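Local coordinates for cellulose-binding protein (Saccharophagus degradans, PDB 2YHG) that is of uncertain function but, as the nucleoside hydrolase-like and C-terminal part of a polysaccharide-binding protein, may hydrolyse O- or N-glycosyl bonds, at residues A[268-273]-A[377-382]; A[262-267]-A[344-349]. All blocks are in the same frame, centred on the assembly; numbering follows the deposited sequence. Where two conformers were deposited one is given.

Contact 1 (A[268-273]-A[377-382]); sequences GGRFPS and SHYGEA. With MG (magnesium ion), chain E; EDO (1,2-ethanediol), chain K.
R270 and E381 meet almost at right angles, and the arginine lies against the carbon chain of the glutamate instead of pairing with its charge. CB of E381 sits over one face of the guanidinium, near its rim, 3.7 Å from R270 NE. The arginine reaches this place because its otherwise extended chain bends at chi3 (55°). Its planar end is turned 39° from the carboxylate, and R270 NH2 stays 5.7 Å from E381 OE2; that oxygen forms a salt bridge with R306 instead. At the guanidinium edge, in its plane, a water accepts from R270 NH1 at 2.9 Å and makes a weak bond to the carbonyl O of E381. Y379 adds a smaller share: its OH ends 4.2 Å from R270 CD, while its ring is sandwiched between a 1,2-ethanediol molecule and the methyl of A382. Next to this tyrosine, the carbonyl O of G380 binds a magnesium ion, together with D383 and Y385. The loop of the nucleoside hydrolase-like domain thus touches the turn after strand 372-378 through non-directional packing of the arginine and one water held weakly on one side, and the buried Y379 OH finds no polar partner, so directional bonding adds little here.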
ATOM      1  N   GLY A 268      -2.172  -4.171  -3.163  1.00  6.68           N
ATOM      2  CA  GLY A 268      -3.338  -3.584  -2.528  1.00  7.04           C
ATOM      3  C   GLY A 268      -4.625  -3.710  -3.319  1.00  6.63           C
ATOM      4  O   GLY A 268      -5.653  -3.143  -2.918  1.00  7.32           O
ATOM      5  N   GLY A 269      -4.591  -4.445  -4.422  1.00  6.72           N
ATOM      6  CA  GLY A 269      -5.745  -4.620  -5.280  1.00  6.97           C
ATOM      7  C   GLY A 269      -5.743  -3.741  -6.506  1.00  6.60           C
ATOM      8  O   GLY A 269      -4.817  -2.952  -6.763  1.00  6.91           O
ATOM      9  N   ARG A 270      -6.811  -3.889  -7.281  1.00  6.92           N
ATOM     10  CA  ARG A 270      -6.989  -3.213  -8.577  1.00  6.60           C
ATOM     11  C   ARG A 270      -8.337  -2.504  -8.566  1.00  7.02           C
ATOM     12  O   ARG A 270      -9.333  -3.102  -8.163  1.00  7.50           O
ATOM     13  CB  ARG A 270      -6.934  -4.240  -9.720  1.00  7.31           C
ATOM     14  CG  ARG A 270      -6.927  -3.602 -11.070  1.00  7.45           C
ATOM     15  CD  ARG A 270      -6.667  -4.608 -12.180  1.00  8.90           C
ATOM     16  NE  ARG A 270      -7.619  -5.743 -12.171  1.00 10.41           N
ATOM     17  CZ  ARG A 270      -8.871  -5.680 -12.623  1.00 11.23           C
ATOM     18  NH1 ARG A 270      -9.316  -4.577 -13.177  1.00 11.57           N
ATOM     19  NH2 ARG A 270      -9.670  -6.724 -12.503  1.00 14.40           N
ATOM     20  N   PHE A 271      -8.344  -1.257  -9.012  1.00  7.09           N
ATOM     21  CA  PHE A 271      -9.516  -0.385  -8.888  1.00  6.86           C
ATOM     22  C   PHE A 271      -9.838   0.195 -10.262  1.00  7.65           C
ATOM     23  O   PHE A 271      -9.327   1.235 -10.635  1.00  8.36           O
ATOM     24  CB  PHE A 271      -9.241   0.707  -7.866  1.00  7.14           C
ATOM     25  CG  PHE A 271      -8.772   0.130  -6.550  1.00  6.62           C
ATOM     26  CD1 PHE A 271      -9.679  -0.370  -5.629  1.00  7.93           C
ATOM     27  CD2 PHE A 271      -7.438   0.028  -6.238  1.00  6.88           C
ATOM     28  CE1 PHE A 271      -9.269  -0.952  -4.465  1.00  7.90           C
ATOM     29  CE2 PHE A 271      -7.018  -0.547  -5.058  1.00  8.12           C
ATOM     30  CZ  PHE A 271      -7.942  -1.068  -4.195  1.00  7.91           C
ATOM     31  N   PRO A 272     -10.642  -0.525 -11.062  1.00  7.82           N
ATOM     32  CA  PRO A 272     -10.764  -0.161 -12.477  1.00  8.85           C
ATOM     33  C   PRO A 272     -11.662   1.038 -12.731  1.00  8.65           C
ATOM     34  O   PRO A 272     -11.637   1.574 -13.839  1.00 10.88           O
ATOM     35  CB  PRO A 272     -11.333  -1.428 -13.105  1.00 10.40           C
ATOM     36  CG  PRO A 272     -12.058  -2.098 -12.005  1.00  9.66           C
ATOM     37  CD  PRO A 272     -11.220  -1.851 -10.784  1.00  9.01           C
ATOM     38  N   SER A 273     -12.515   1.413 -11.772  1.00  7.84           N
ATOM     39  CA  SER A 273     -13.473   2.485 -11.967  1.00  7.90           C
ATOM     40  C   SER A 273     -13.915   3.009 -10.653  1.00  7.58           C
ATOM     41  O   SER A 273     -13.772   2.351  -9.609  1.00  8.10           O
ATOM     42  CB  SER A 273     -14.694   1.997 -12.747  1.00  9.77           C
ATOM     43  OG  SER A 273     -15.377   1.000 -12.014  1.00 11.95           O
ATOM     44  N   SER A 377       4.493 -11.831 -18.198  1.00  9.83           N
ATOM     45  CA  SER A 377       3.081 -11.980 -18.415  1.00 10.22           C
ATOM     46  C   SER A 377       2.453 -10.716 -18.971  1.00  9.56           C
ATOM     47  O   SER A 377       2.968  -9.613 -18.798  1.00 10.78           O
ATOM     48  CB  SER A 377       2.382 -12.382 -17.104  1.00 11.22           C
ATOM     49  OG  SER A 377       2.557 -11.377 -16.141  1.00 13.67           O
ATOM     50  N   HIS A 378       1.362 -10.881 -19.707  1.00  9.86           N
ATOM     51  CA  HIS A 378       0.538  -9.769 -20.149  1.00  9.78           C
ATOM     52  C   HIS A 378      -0.532  -9.474 -19.111  1.00  9.57           C
ATOM     53  O   HIS A 378      -1.430 -10.310 -18.870  1.00 10.56           O
ATOM     54  CB  HIS A 378      -0.139 -10.118 -21.486  1.00 10.96           C
ATOM     55  CG  HIS A 378      -1.056  -9.042 -21.946  1.00  9.43           C
ATOM     56  ND1 HIS A 378      -2.228  -9.294 -22.618  1.00 11.49           N
ATOM     57  CD2 HIS A 378      -0.983  -7.694 -21.810  1.00  9.50           C
ATOM     58  CE1 HIS A 378      -2.863  -8.154 -22.814  1.00 11.42           C
ATOM     59  NE2 HIS A 378      -2.136  -7.162 -22.320  1.00 10.30           N
ATOM     60  N   TYR A 379      -0.459  -8.310 -18.486  1.00  9.01           N
ATOM     61  CA  TYR A 379      -1.440  -7.938 -17.436  1.00  9.06           C
ATOM     62  C   TYR A 379      -2.606  -7.232 -18.098  1.00  9.02           C
ATOM     63  O   TYR A 379      -2.840  -6.027 -17.977  1.00  9.23           O
ATOM     64  CB  TYR A 379      -0.733  -7.070 -16.396  1.00  9.35           C
ATOM     65  CG  TYR A 379      -1.432  -7.003 -15.048  1.00  9.31           C
ATOM     66  CD1 TYR A 379      -2.724  -7.472 -14.843  1.00 10.13           C
ATOM     67  CD2 TYR A 379      -0.782  -6.479 -13.970  1.00  9.57           C
ATOM     68  CE1 TYR A 379      -3.314  -7.424 -13.605  1.00  9.78           C
ATOM     69  CE2 TYR A 379      -1.346  -6.442 -12.721  1.00  9.50           C
ATOM     70  CZ  TYR A 379      -2.628  -6.901 -12.539  1.00  9.43           C
ATOM     71  OH  TYR A 379      -3.178  -6.826 -11.281  1.00 10.67           O
ATOM     72  N   GLY A 380      -3.383  -8.025 -18.837  1.00 10.51           N
ATOM     73  CA  GLY A 380      -4.447  -7.484 -19.676  1.00 11.29           C
ATOM     74  C   GLY A 380      -5.601  -6.839 -18.922  1.00 10.06           C
ATOM     75  O   GLY A 380      -6.263  -5.958 -19.426  1.00 12.13           O
ATOM     76  N   GLU A 381      -5.781  -7.210 -17.665  1.00 10.20           N
ATOM     77  CA  GLU A 381      -6.812  -6.586 -16.832  1.00 10.78           C
ATOM     78  C   GLU A 381      -6.505  -5.102 -16.628  1.00 10.95           C
ATOM     79  O   GLU A 381      -7.422  -4.326 -16.353  1.00 14.07           O
ATOM     80  CB  GLU A 381      -6.898  -7.265 -15.470  1.00 12.94           C
ATOM     81  CG  GLU A 381      -7.330  -8.700 -15.514  1.00 16.00           C
ATOM     82  CD  GLU A 381      -6.141  -9.650 -15.416  1.00 16.82           C
ATOM     83  OE1 GLU A 381      -5.095  -9.408 -16.058  1.00 17.06           O
ATOM     84  OE2 GLU A 381      -6.294 -10.687 -14.761  1.00 17.87           O
ATOM     85  N   ALA A 382      -5.231  -4.731 -16.649  1.00  9.49           N
ATOM     86  CA  ALA A 382      -4.796  -3.412 -16.258  1.00  9.09           C
ATOM     87  C   ALA A 382      -4.658  -2.442 -17.433  1.00  8.87           C
ATOM     88  O   ALA A 382      -4.595  -1.231 -17.227  1.00 11.04           O
ATOM     89  CB  ALA A 382      -3.465  -3.501 -15.543  1.00 10.51           C
TER
HETATM   90 MG    MG E1937      -6.541  -4.928 -21.511  1.00 14.38          MG
HETATM   91  C1  EDO K1943       0.699 -11.290 -13.343  1.00 19.43           C
HETATM   92  O1  EDO K1943      -0.101 -12.475 -13.268  1.00 22.52           O
HETATM   93  C2  EDO K1943       0.014 -10.150 -14.082  1.00 15.08           C
HETATM   94  O2  EDO K1943      -0.141 -10.494 -15.451  1.00 16.67           O
HETATM   95  O   HOH W   1      -8.049  -2.068 -13.765  1.00 10.61           O
HETATM   96  O   HOH W   2      -8.858  -4.939 -21.313  1.00 18.16           O

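Contact 2 (A[262-267]-A[344-349]); sequences VSMGGW and EAVMYL
M264 and V346 are the residues whose backbones come nearest, with CA atoms 10.4 Å apart, so the loop 262-267 and the start of strand 347-351 are joined by side chains alone. One long side chain spans the gap. M264 leaves its backbone with CG anti to the carbonyl carbon and runs extended from there to the end (chi3 -178°), which carries its sulfur and methyl out to the sheet. It meets V346 tip to tip, M264 SD lying 4.2 Å from V346 CG2. The methyl goes further and approaches the phenolic end of the tyrosine, M264 CE standing 3.4 Å from Y348 OH. It comes in obliquely to the ring. The two receiving residues also pack on each other: the second branch of the valine, V346 CG1, rests 3.6 Å above one face of the Y348 ring, toward its rim, and both side chains touch V433 on the neighbouring strand 427-436. That strand also holds the loop directly, since R431 donates from NH1 to the carbonyl O of M264. Two residues on, G266 belongs to a magnesium site with S303, and W267 anchors its indole by a hydrogen bond to Y429. The methionine therefore acts as an apolar bridge between the nucleoside hydrolase-like domain and an edge strand of the mixed four-stranded sheet. No hydrogen bond crosses between 262-267 and 344-349; dispersion among sulfur, methyl groups and the tyrosine end does the joining, while the polar ties run from the loop to strand 427-436, through R431 and Y429.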
ATOM      1  N   VAL A 262      -4.709   3.901 -10.135  1.00  7.05           N
ATOM      2  CA  VAL A 262      -5.365   2.889  -9.295  1.00  7.09           C
ATOM      3  C   VAL A 262      -5.856   1.698 -10.091  1.00  6.80           C
ATOM      4  O   VAL A 262      -6.147   0.644  -9.505  1.00  7.20           O
ATOM      5  CB  VAL A 262      -6.471   3.524  -8.430  1.00  7.50           C
ATOM      6  CG1 VAL A 262      -5.877   4.691  -7.594  1.00  8.46           C
ATOM      7  CG2 VAL A 262      -7.673   3.974  -9.275  1.00  8.37           C
ATOM      8  N   SER A 263      -5.958   1.818 -11.403  1.00  6.90           N
ATOM      9  CA  SER A 263      -6.315   0.693 -12.259  1.00  7.15           C
ATOM     10  C   SER A 263      -5.174  -0.291 -12.494  1.00  6.86           C
ATOM     11  O   SER A 263      -5.426  -1.338 -13.104  1.00  7.33           O
ATOM     12  CB  SER A 263      -6.754   1.221 -13.601  1.00  8.79           C
ATOM     13  OG  SER A 263      -5.671   1.941 -14.187  1.00  9.03           O
ATOM     14  N   MET A 264      -3.954  -0.027 -12.048  1.00  6.74           N
ATOM     15  CA  MET A 264      -2.844  -0.896 -12.426  1.00  6.77           C
ATOM     16  C   MET A 264      -2.930  -2.285 -11.837  1.00  6.68           C
ATOM     17  O   MET A 264      -2.458  -3.249 -12.454  1.00  7.12           O
ATOM     18  CB  MET A 264      -1.482  -0.294 -12.076  1.00  7.13           C
ATOM     19  CG  MET A 264      -1.037   0.788 -13.042  1.00  7.82           C
ATOM     20  SD  MET A 264       0.753   1.015 -12.915  1.00  8.02           S
ATOM     21  CE  MET A 264       1.018   2.343 -14.075  1.00  9.50           C
ATOM     22  N   GLY A 265      -3.401  -2.406 -10.605  1.00  7.03           N
ATOM     23  CA  GLY A 265      -3.310  -3.668  -9.884  1.00  7.67           C
ATOM     24  C   GLY A 265      -1.969  -3.840  -9.201  1.00  7.03           C
ATOM     25  O   GLY A 265      -0.945  -3.300  -9.628  1.00  8.53           O
ATOM     26  N   GLY A 266      -1.992  -4.569  -8.089  1.00  7.94           N
ATOM     27  CA  GLY A 266      -0.832  -4.756  -7.253  1.00  7.66           C
ATOM     28  C   GLY A 266      -1.281  -5.315  -5.934  1.00  7.24           C
ATOM     29  O   GLY A 266      -2.403  -5.784  -5.800  1.00  7.36           O
ATOM     30  N   TRP A 267      -0.390  -5.334  -4.957  1.00  6.98           N
ATOM     31  CA  TRP A 267      -0.668  -6.035  -3.713  1.00  7.08           C
ATOM     32  C   TRP A 267      -1.768  -5.402  -2.871  1.00  6.60           C
ATOM     33  O   TRP A 267      -2.247  -6.050  -1.932  1.00  7.74           O
ATOM     34  CB  TRP A 267       0.591  -6.170  -2.895  1.00  6.78           C
ATOM     35  CG  TRP A 267       1.674  -7.069  -3.364  1.00  7.74           C
ATOM     36  CD1 TRP A 267       1.793  -7.708  -4.561  1.00  7.83           C
ATOM     37  CD2 TRP A 267       2.804  -7.436  -2.577  1.00  7.32           C
ATOM     38  NE1 TRP A 267       2.941  -8.483  -4.556  1.00  8.34           N
ATOM     39  CE2 TRP A 267       3.566  -8.336  -3.339  1.00  8.30           C
ATOM     40  CE3 TRP A 267       3.227  -7.110  -1.285  1.00  7.88           C
ATOM     41  CZ2 TRP A 267       4.733  -8.919  -2.865  1.00  8.47           C
ATOM     42  CZ3 TRP A 267       4.375  -7.702  -0.805  1.00  8.66           C
ATOM     43  CH2 TRP A 267       5.115  -8.613  -1.587  1.00  8.68           C
ATOM     44  N   GLU A 344      13.712   1.257  -9.816  1.00 14.88           N
ATOM     45  CA  GLU A 344      12.575   0.690  -9.132  0.50 14.84           C
ATOM     46  C   GLU A 344      11.318   1.514  -9.322  1.00 14.13           C
ATOM     47  O   GLU A 344      10.991   2.386  -8.494  1.00 15.35           O
ATOM     48  CB  GLU A 344      12.871   0.624  -7.651  0.50 15.18           C
ATOM     49  CG  GLU A 344      11.871  -0.218  -6.932  0.50 17.33           C
ATOM     50  CD  GLU A 344      12.110  -0.214  -5.472  0.50 17.69           C
ATOM     51  OE1 GLU A 344      13.122   0.365  -5.037  0.50 23.48           O
ATOM     52  OE2 GLU A 344      11.262  -0.751  -4.752  0.50 19.88           O
ATOM     53  N   ALA A 345      10.704   1.357 -10.476  1.00 12.90           N
ATOM     54  CA  ALA A 345       9.615   2.191 -10.937  1.00 11.18           C
ATOM     55  C   ALA A 345       9.007   1.460 -12.112  1.00  9.65           C
ATOM     56  O   ALA A 345       9.620   0.602 -12.731  1.00 11.63           O
ATOM     57  CB  ALA A 345      10.137   3.527 -11.390  1.00 14.34           C
ATOM     58  N   VAL A 346       7.780   1.777 -12.442  1.00 10.58           N
ATOM     59  CA  VAL A 346       7.194   1.299 -13.671  1.00  9.52           C
ATOM     60  C   VAL A 346       7.982   1.870 -14.836  1.00  9.04           C
ATOM     61  O   VAL A 346       8.361   3.047 -14.838  1.00 11.31           O
ATOM     62  CB  VAL A 346       5.716   1.690 -13.732  1.00 10.85           C
ATOM     63  CG1 VAL A 346       5.108   1.322 -15.093  1.00 10.96           C
ATOM     64  CG2 VAL A 346       4.923   0.986 -12.629  1.00 12.10           C
ATOM     65  N   MET A 347       8.265   1.042 -15.824  1.00  8.25           N
ATOM     66  CA  MET A 347       8.998   1.441 -17.019  1.00  8.48           C
ATOM     67  C   MET A 347       8.042   1.751 -18.137  1.00  9.54           C
ATOM     68  O   MET A 347       7.141   0.962 -18.377  1.00 13.02           O
ATOM     69  CB  MET A 347       9.907   0.249 -17.449  1.00 10.86           C
ATOM     70  CG  MET A 347      10.825   0.394 -18.614  1.00 15.16           C
ATOM     71  SD  MET A 347      11.969  -1.033 -18.589  0.70 20.99           S
ATOM     72  CE  MET A 347      13.453  -0.261 -19.104  1.00 29.31           C
ATOM     73  N   TYR A 348       8.191   2.891 -18.781  1.00  8.14           N
ATOM     74  CA  TYR A 348       7.318   3.326 -19.829  1.00  8.25           C
ATOM     75  C   TYR A 348       8.081   3.339 -21.153  1.00  8.03           C
ATOM     76  O   TYR A 348       9.156   3.920 -21.234  1.00  9.43           O
ATOM     77  CB  TYR A 348       6.766   4.715 -19.537  1.00  9.57           C
ATOM     78  CG  TYR A 348       5.855   4.750 -18.351  1.00  8.47           C
ATOM     79  CD1 TYR A 348       4.528   4.413 -18.475  1.00  9.13           C
ATOM     80  CD2 TYR A 348       6.318   5.024 -17.089  1.00  9.48           C
ATOM     81  CE1 TYR A 348       3.685   4.404 -17.378  1.00 10.36           C
ATOM     82  CE2 TYR A 348       5.472   5.017 -15.981  1.00 10.42           C
ATOM     83  CZ  TYR A 348       4.169   4.677 -16.140  1.00  9.60           C
ATOM     84  OH  TYR A 348       3.292   4.712 -15.072  1.00 10.98           O
ATOM     85  N   LEU A 349       7.514   2.712 -22.164  1.00  7.50           N
ATOM     86  CA  LEU A 349       8.093   2.648 -23.508  0.50  7.89           C
ATOM     87  C   LEU A 349       7.025   2.994 -24.511  1.00  8.02           C
ATOM     88  O   LEU A 349       5.871   2.669 -24.318  1.00 10.99           O
ATOM     89  CB  LEU A 349       8.550   1.210 -23.824  0.50 10.18           C
ATOM     90  CG  LEU A 349       9.659   0.589 -22.988  0.50 10.98           C
ATOM     91  CD1 LEU A 349       9.939  -0.793 -23.531  0.50 11.09           C
ATOM     92  CD2 LEU A 349      10.911   1.458 -23.006  0.50 13.53           C
TER

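Both contacts illustrate how one loop can seat a domain against a sheet: 262-267 and 268-273 run on from each other, while 344-349 and 377-382 belong to the two outermost strands of the same mixed sheet or their ends. Neither is wholly core; each combines a buried residue with an exposed one, and their centres lie about 9 Å apart. Contact 1 relies on a guanidinium, a glutamate chain and a bridging water, contact 2 on methionine, valine and tyrosine; each has a magnesium site beside it. They also lock together directly: F271 N lies 2.9 Å from V262 O, probably a hydrogen bond, and the M264 carbonyl O packs 3.4 Å from Y379 CE2.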